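Local coordinates for intergenic-region protein (Escherichia coli CFT073, PDB 2WJ9) that is an antirestriction protein that probably blocks host restriction enzymes, protecting incoming foreign DNA from cleavage, at residues Q45-F59 with W93-M105. Residues are numbered along the deposited sequence; the frame is centred on the assembly and turned at random.
Sequences QLVATIVPDEQRISF and WNLYTLNNGGAFM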
loop_
_atom_site.group_PDB
_atom_site.type_symbol
_atom_site.label_atom_id
_atom_site.label_comp_id
_atom_site.label_asym_id
_atom_site.label_seq_id
_atom_site.Cartn_x
_atom_site.Cartn_y
_atom_site.Cartn_z
ATOM N N GLN B 45 -8.437 7.537 8.951
ATOM C CA GLN B 45 -7.538 8.500 9.607
ATOM C C GLN B 45 -6.353 7.760 10.209
ATOM O O GLN B 45 -6.525 6.931 11.109
ATOM C CB GLN B 45 -8.248 9.285 10.720
ATOM C CG GLN B 45 -7.317 10.186 11.558
ATOM C CD GLN B 45 -6.608 11.245 10.729
ATOM O OE1 GLN B 45 -5.378 11.341 10.727
ATOM N NE2 GLN B 45 -7.377 12.022 10.001
ATOM N N LEU B 46 -5.157 8.092 9.736
ATOM C CA LEU B 46 -3.938 7.407 10.165
ATOM C C LEU B 46 -3.245 8.183 11.295
ATOM O O LEU B 46 -3.206 9.426 11.296
ATOM C CB LEU B 46 -3.006 7.168 8.970
ATOM C CG LEU B 46 -3.627 6.324 7.847
ATOM C CD1 LEU B 46 -2.714 6.262 6.629
ATOM C CD2 LEU B 46 -3.983 4.898 8.309
ATOM N N VAL B 47 -2.722 7.437 12.266
ATOM C CA VAL B 47 -2.123 8.009 13.470
ATOM C C VAL B 47 -0.863 7.224 13.831
ATOM O O VAL B 47 -0.878 5.991 13.811
ATOM C CB VAL B 47 -3.106 7.975 14.659
ATOM C CG1 VAL B 47 -2.424 8.424 15.951
ATOM C CG2 VAL B 47 -4.331 8.843 14.362
ATOM N N ALA B 48 0.215 7.955 14.132
ATOM C CA ALA B 48 1.475 7.374 14.607
ATOM C C ALA B 48 1.543 7.436 16.138
ATOM O O ALA B 48 1.191 8.455 16.745
ATOM C CB ALA B 48 2.650 8.123 14.012
ATOM N N THR B 49 1.994 6.351 16.762
ATOM C CA THR B 49 2.101 6.283 18.232
ATOM C C THR B 49 3.519 5.850 18.611
ATOM O O THR B 49 4.053 4.895 18.039
ATOM C CB THR B 49 1.075 5.297 18.833
ATOM O OG1 THR B 49 -0.254 5.737 18.532
ATOM C CG2 THR B 49 1.242 5.191 20.343
ATOM N N ILE B 50 4.136 6.569 19.543
ATOM C CA ILE B 50 5.520 6.282 19.930
ATOM C C ILE B 50 5.595 4.897 20.587
ATOM O O ILE B 50 4.645 4.460 21.258
ATOM C CB ILE B 50 6.120 7.397 20.833
ATOM C CG1 ILE B 50 7.638 7.243 20.947
ATOM C CG2 ILE B 50 5.477 7.406 22.210
ATOM C CD1 ILE B 50 8.326 8.466 21.557
ATOM N N VAL B 51 6.699 4.193 20.340
ATOM C CA VAL B 51 6.949 2.888 20.950
ATOM C C VAL B 51 7.536 3.113 22.352
ATOM O O VAL B 51 8.507 3.843 22.498
ATOM C CB VAL B 51 7.922 2.038 20.091
ATOM C CG1 VAL B 51 8.219 0.701 20.770
ATOM C CG2 VAL B 51 7.351 1.816 18.682
ATOM N N PRO B 52 6.927 2.525 23.397
ATOM C CA PRO B 52 7.480 2.670 24.760
ATOM C C PRO B 52 8.927 2.201 24.894
ATOM O O PRO B 52 9.335 1.261 24.212
ATOM C CB PRO B 52 6.566 1.781 25.606
ATOM C CG PRO B 52 5.299 1.699 24.850
ATOM C CD PRO B 52 5.676 1.745 23.398
ATOM N N ASP B 53 9.689 2.845 25.779
ATOM C CA ASP B 53 11.095 2.475 25.995
ATOM C C ASP B 53 11.231 0.978 26.290
ATOM O O ASP B 53 12.177 0.332 25.834
ATOM C CB ASP B 53 11.720 3.312 27.118
ATOM C CG ASP B 53 12.131 4.710 26.658
ATOM O OD1 ASP B 53 12.170 4.968 25.433
ATOM O OD2 ASP B 53 12.416 5.554 27.533
ATOM N N GLU B 54 10.253 0.448 27.021
ATOM C CA GLU B 54 10.178 -0.970 27.393
ATOM C C GLU B 54 10.236 -1.900 26.175
ATOM O O GLU B 54 10.903 -2.938 26.208
ATOM C CB GLU B 54 8.865 -1.246 28.148
ATOM C CG GLU B 54 8.604 -0.358 29.370
ATOM C CD GLU B 54 7.114 -0.163 29.665
ATOM O OE1 GLU B 54 6.373 0.278 28.758
ATOM O OE2 GLU B 54 6.691 -0.432 30.814
ATOM N N GLN B 55 9.528 -1.516 25.112
ATOM C CA GLN B 55 9.354 -2.357 23.918
ATOM C C GLN B 55 10.285 -2.003 22.762
ATOM O O GLN B 55 10.199 -2.617 21.697
ATOM C CB GLN B 55 7.913 -2.259 23.419
ATOM C CG GLN B 55 6.867 -2.611 24.455
ATOM C CD GLN B 55 5.451 -2.393 23.947
ATOM O OE1 GLN B 55 5.242 -1.936 22.821
ATOM N NE2 GLN B 55 4.470 -2.717 24.780
ATOM N N ARG B 56 11.163 -1.024 22.962
ATOM C CA ARG B 56 12.050 -0.565 21.888
ATOM C C ARG B 56 12.855 -1.697 21.272
ATOM O O ARG B 56 12.926 -1.831 20.051
ATOM C CB ARG B 56 13.028 0.490 22.401
ATOM C CG ARG B 56 12.475 1.889 22.447
ATOM C CD ARG B 56 13.596 2.925 22.569
ATOM N NE ARG B 56 14.371 3.039 21.331
ATOM C CZ ARG B 56 14.460 4.126 20.564
ATOM N NH1 ARG B 56 13.838 5.255 20.890
ATOM N NH2 ARG B 56 15.204 4.088 19.455
ATOM N N ILE B 57 13.467 -2.512 22.122
ATOM C CA ILE B 57 14.401 -3.524 21.646
ATOM C C ILE B 57 13.734 -4.618 20.792
ATOM O O ILE B 57 14.392 -5.223 19.943
ATOM C CB ILE B 57 15.209 -4.144 22.811
ATOM C CG1 ILE B 57 16.363 -4.999 22.269
ATOM C CG2 ILE B 57 14.294 -4.939 23.741
ATOM C CD1 ILE B 57 17.170 -4.327 21.164
ATOM N N SER B 58 12.436 -4.836 20.989
ATOM C CA SER B 58 11.678 -5.833 20.209
ATOM C C SER B 58 11.087 -5.314 18.883
ATOM O O SER B 58 10.568 -6.095 18.082
ATOM C CB SER B 58 10.561 -6.411 21.079
ATOM O OG SER B 58 11.101 -7.116 22.181
ATOM N N PHE B 59 11.195 -4.011 18.646
ATOM C CA PHE B 59 10.530 -3.344 17.510
ATOM C C PHE B 59 10.830 -3.962 16.142
ATOM O O PHE B 59 9.910 -4.313 15.402
ATOM C CB PHE B 59 10.898 -1.849 17.525
ATOM C CG PHE B 59 10.340 -1.053 16.375
ATOM C CD1 PHE B 59 9.029 -0.586 16.397
ATOM C CD2 PHE B 59 11.138 -0.739 15.280
ATOM C CE1 PHE B 59 8.521 0.167 15.339
ATOM C CE2 PHE B 59 10.644 0.012 14.225
ATOM C CZ PHE B 59 9.344 0.469 14.244
ATOM N N TRP B 93 16.320 10.104 17.714
ATOM C CA TRP B 93 15.382 9.323 16.898
ATOM C C TRP B 93 14.535 8.348 17.723
ATOM O O TRP B 93 15.056 7.596 18.554
ATOM C CB TRP B 93 16.144 8.586 15.794
ATOM C CG TRP B 93 16.662 9.533 14.764
ATOM C CD1 TRP B 93 17.569 10.541 14.966
ATOM C CD2 TRP B 93 16.291 9.600 13.377
ATOM N NE1 TRP B 93 17.781 11.222 13.795
ATOM C CE2 TRP B 93 17.021 10.662 12.803
ATOM C CE3 TRP B 93 15.423 8.859 12.563
ATOM C CZ2 TRP B 93 16.903 11.011 11.455
ATOM C CZ3 TRP B 93 15.313 9.200 11.215
ATOM C CH2 TRP B 93 16.052 10.268 10.678
ATOM N N ASN B 94 13.227 8.385 17.486
ATOM C CA ASN B 94 12.264 7.509 18.162
ATOM C C ASN B 94 11.653 6.499 17.190
ATOM O O ASN B 94 11.736 6.661 15.969
ATOM C CB ASN B 94 11.129 8.330 18.779
ATOM C CG ASN B 94 11.622 9.410 19.724
ATOM O OD1 ASN B 94 11.181 10.561 19.648
ATOM N ND2 ASN B 94 12.519 9.047 20.628
ATOM N N LEU B 95 11.028 5.466 17.752
ATOM C CA LEU B 95 10.339 4.444 16.976
ATOM C C LEU B 95 8.826 4.619 17.106
ATOM O O LEU B 95 8.324 4.943 18.185
ATOM C CB LEU B 95 10.775 3.045 17.421
ATOM C CG LEU B 95 12.287 2.780 17.484
ATOM C CD1 LEU B 95 12.583 1.328 17.875
ATOM C CD2 LEU B 95 12.983 3.130 16.159
ATOM N N TYR B 96 8.117 4.407 15.993
ATOM C CA TYR B 96 6.666 4.634 15.901
ATOM C C TYR B 96 5.924 3.487 15.188
ATOM O O TYR B 96 6.431 2.901 14.232
ATOM C CB TYR B 96 6.376 5.948 15.152
ATOM C CG TYR B 96 6.894 7.176 15.859
ATOM C CD1 TYR B 96 6.134 7.814 16.836
ATOM C CD2 TYR B 96 8.149 7.695 15.563
ATOM C CE1 TYR B 96 6.612 8.940 17.497
ATOM C CE2 TYR B 96 8.634 8.827 16.208
ATOM C CZ TYR B 96 7.866 9.441 17.184
ATOM O OH TYR B 96 8.354 10.560 17.843
ATOM N N THR B 97 4.712 3.202 15.659
ATOM C CA THR B 97 3.764 2.312 14.974
ATOM C C THR B 97 2.599 3.114 14.377
ATOM O O THR B 97 2.265 4.190 14.881
ATOM C CB THR B 97 3.205 1.207 15.922
ATOM O OG1 THR B 97 2.477 1.784 17.022
ATOM C CG2 THR B 97 4.346 0.338 16.458
ATOM N N LEU B 98 2.002 2.579 13.307
ATOM C CA LEU B 98 0.851 3.195 12.630
ATOM C C LEU B 98 -0.372 2.282 12.817
ATOM O O LEU B 98 -0.223 1.068 12.910
ATOM C CB LEU B 98 1.153 3.413 11.130
ATOM C CG LEU B 98 2.136 4.540 10.727
ATOM C CD1 LEU B 98 2.664 4.317 9.321
ATOM C CD2 LEU B 98 1.503 5.925 10.852
ATOM N N ASN B 99 -1.566 2.865 12.854
ATOM C CA ASN B 99 -2.814 2.086 13.058
ATOM C C ASN B 99 -3.329 1.341 11.809
ATOM O O ASN B 99 -4.435 0.757 11.837
ATOM C CB ASN B 99 -3.916 2.970 13.657
ATOM C CG ASN B 99 -4.272 4.160 12.777
ATOM O OD1 ASN B 99 -3.484 4.579 11.934
ATOM N ND2 ASN B 99 -5.459 4.718 12.981
ATOM N N ASN B 100 -2.560 1.393 10.720
ATOM C CA ASN B 100 -2.792 0.537 9.550
ATOM C C ASN B 100 -1.816 -0.652 9.473
ATOM O O ASN B 100 -1.801 -1.377 8.483
ATOM C CB ASN B 100 -2.747 1.351 8.256
ATOM C CG ASN B 100 -1.372 1.964 7.982
ATOM O OD1 ASN B 100 -0.452 1.875 8.809
ATOM N ND2 ASN B 100 -1.232 2.584 6.811
ATOM N N GLY B 101 -1.019 -0.837 10.524
ATOM C CA GLY B 101 0.002 -1.889 10.596
ATOM C C GLY B 101 1.411 -1.455 10.214
ATOM O O GLY B 101 2.353 -2.236 10.311
ATOM N N GLY B 102 1.560 -0.205 9.796
ATOM C CA GLY B 102 2.872 0.324 9.426
ATOM C C GLY B 102 3.741 0.638 10.624
ATOM O O GLY B 102 3.308 0.553 11.774
ATOM N N ALA B 103 4.989 1.000 10.357
ATOM C CA ALA B 103 5.929 1.353 11.419
ATOM C C ALA B 103 7.099 2.120 10.802
ATOM O O ALA B 103 7.434 1.916 9.624
ATOM C CB ALA B 103 6.421 0.090 12.152
ATOM N N PHE B 104 7.706 3.003 11.588
ATOM C CA PHE B 104 8.826 3.821 11.100
ATOM C C PHE B 104 9.667 4.410 12.243
ATOM O O PHE B 104 9.397 4.187 13.423
ATOM C CB PHE B 104 8.319 4.918 10.148
ATOM C CG PHE B 104 7.477 5.976 10.808
ATOM C CD1 PHE B 104 8.026 7.196 11.160
ATOM C CD2 PHE B 104 6.127 5.758 11.062
ATOM C CE1 PHE B 104 7.255 8.188 11.756
ATOM C CE2 PHE B 104 5.347 6.749 11.660
ATOM C CZ PHE B 104 5.907 7.960 12.004
ATOM N N MET B 105 10.719 5.134 11.894
ATOM C CA MET B 105 11.522 5.842 12.890
ATOM C C MET B 105 11.742 7.275 12.438
ATOM O O MET B 105 11.899 7.533 11.246
ATOM C CB MET B 105 12.866 5.139 13.133
ATOM C CG MET B 105 13.820 5.137 11.951
ATOM S SD MET B 105 15.340 4.174 12.210
ATOM C CE MET B 105 15.763 4.649 13.866
HETATM O O HOH W 1 3.358 2.133 19.556
HETATM O O HOH W 2 10.913 5.138 20.590
#
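Thr49 and Thr97 form the hydrogen-bonded pair at the middle of an antiparallel ladder, which adds strand 48-50 as an edge to the hairpin of strands 93-98 and 103-107. Thr49 N bonds Thr97 O at 2.9 Å, Thr97 N returns to Thr49 O at 3.0 Å, and a 2.8 Å hydrogen bond from Val51 N to Leu95 O continues the ladder. Ala48, Ile50, Tyr96 and Leu98 share one face of the sheet. There Ala48 CB sits at the edge of the Phe104 ring, 3.8 Å from Phe104 CZ, while Ile50 CB lies 3.7 Å from Tyr96 CE1; helix 154-168 meets this face through Tyr166. On the other face Phe59 swings its ring toward the hairpin with CG anti to the backbone N (chi1 177°). Leu95 CB stands over the ring centre, a CH-pi contact of 4.1 Å to the Phe59 centroid, and Ala103 CB touches Phe59 CZ at 3.6 Å. Leu95 CG lies over one face of the Arg56 guanidinium, offset toward the rim, with Trp93 O at its edge. At the hairpin turn, Asn99 clamps residues 45-47: with CG set between the backbone N and the carbonyl carbon (chi1 60°), OD1 accepts from Val47 N above the amide carbonyl plane, whereas ND2 donates almost straight (170°) to Gln45 O at 3.1 Å.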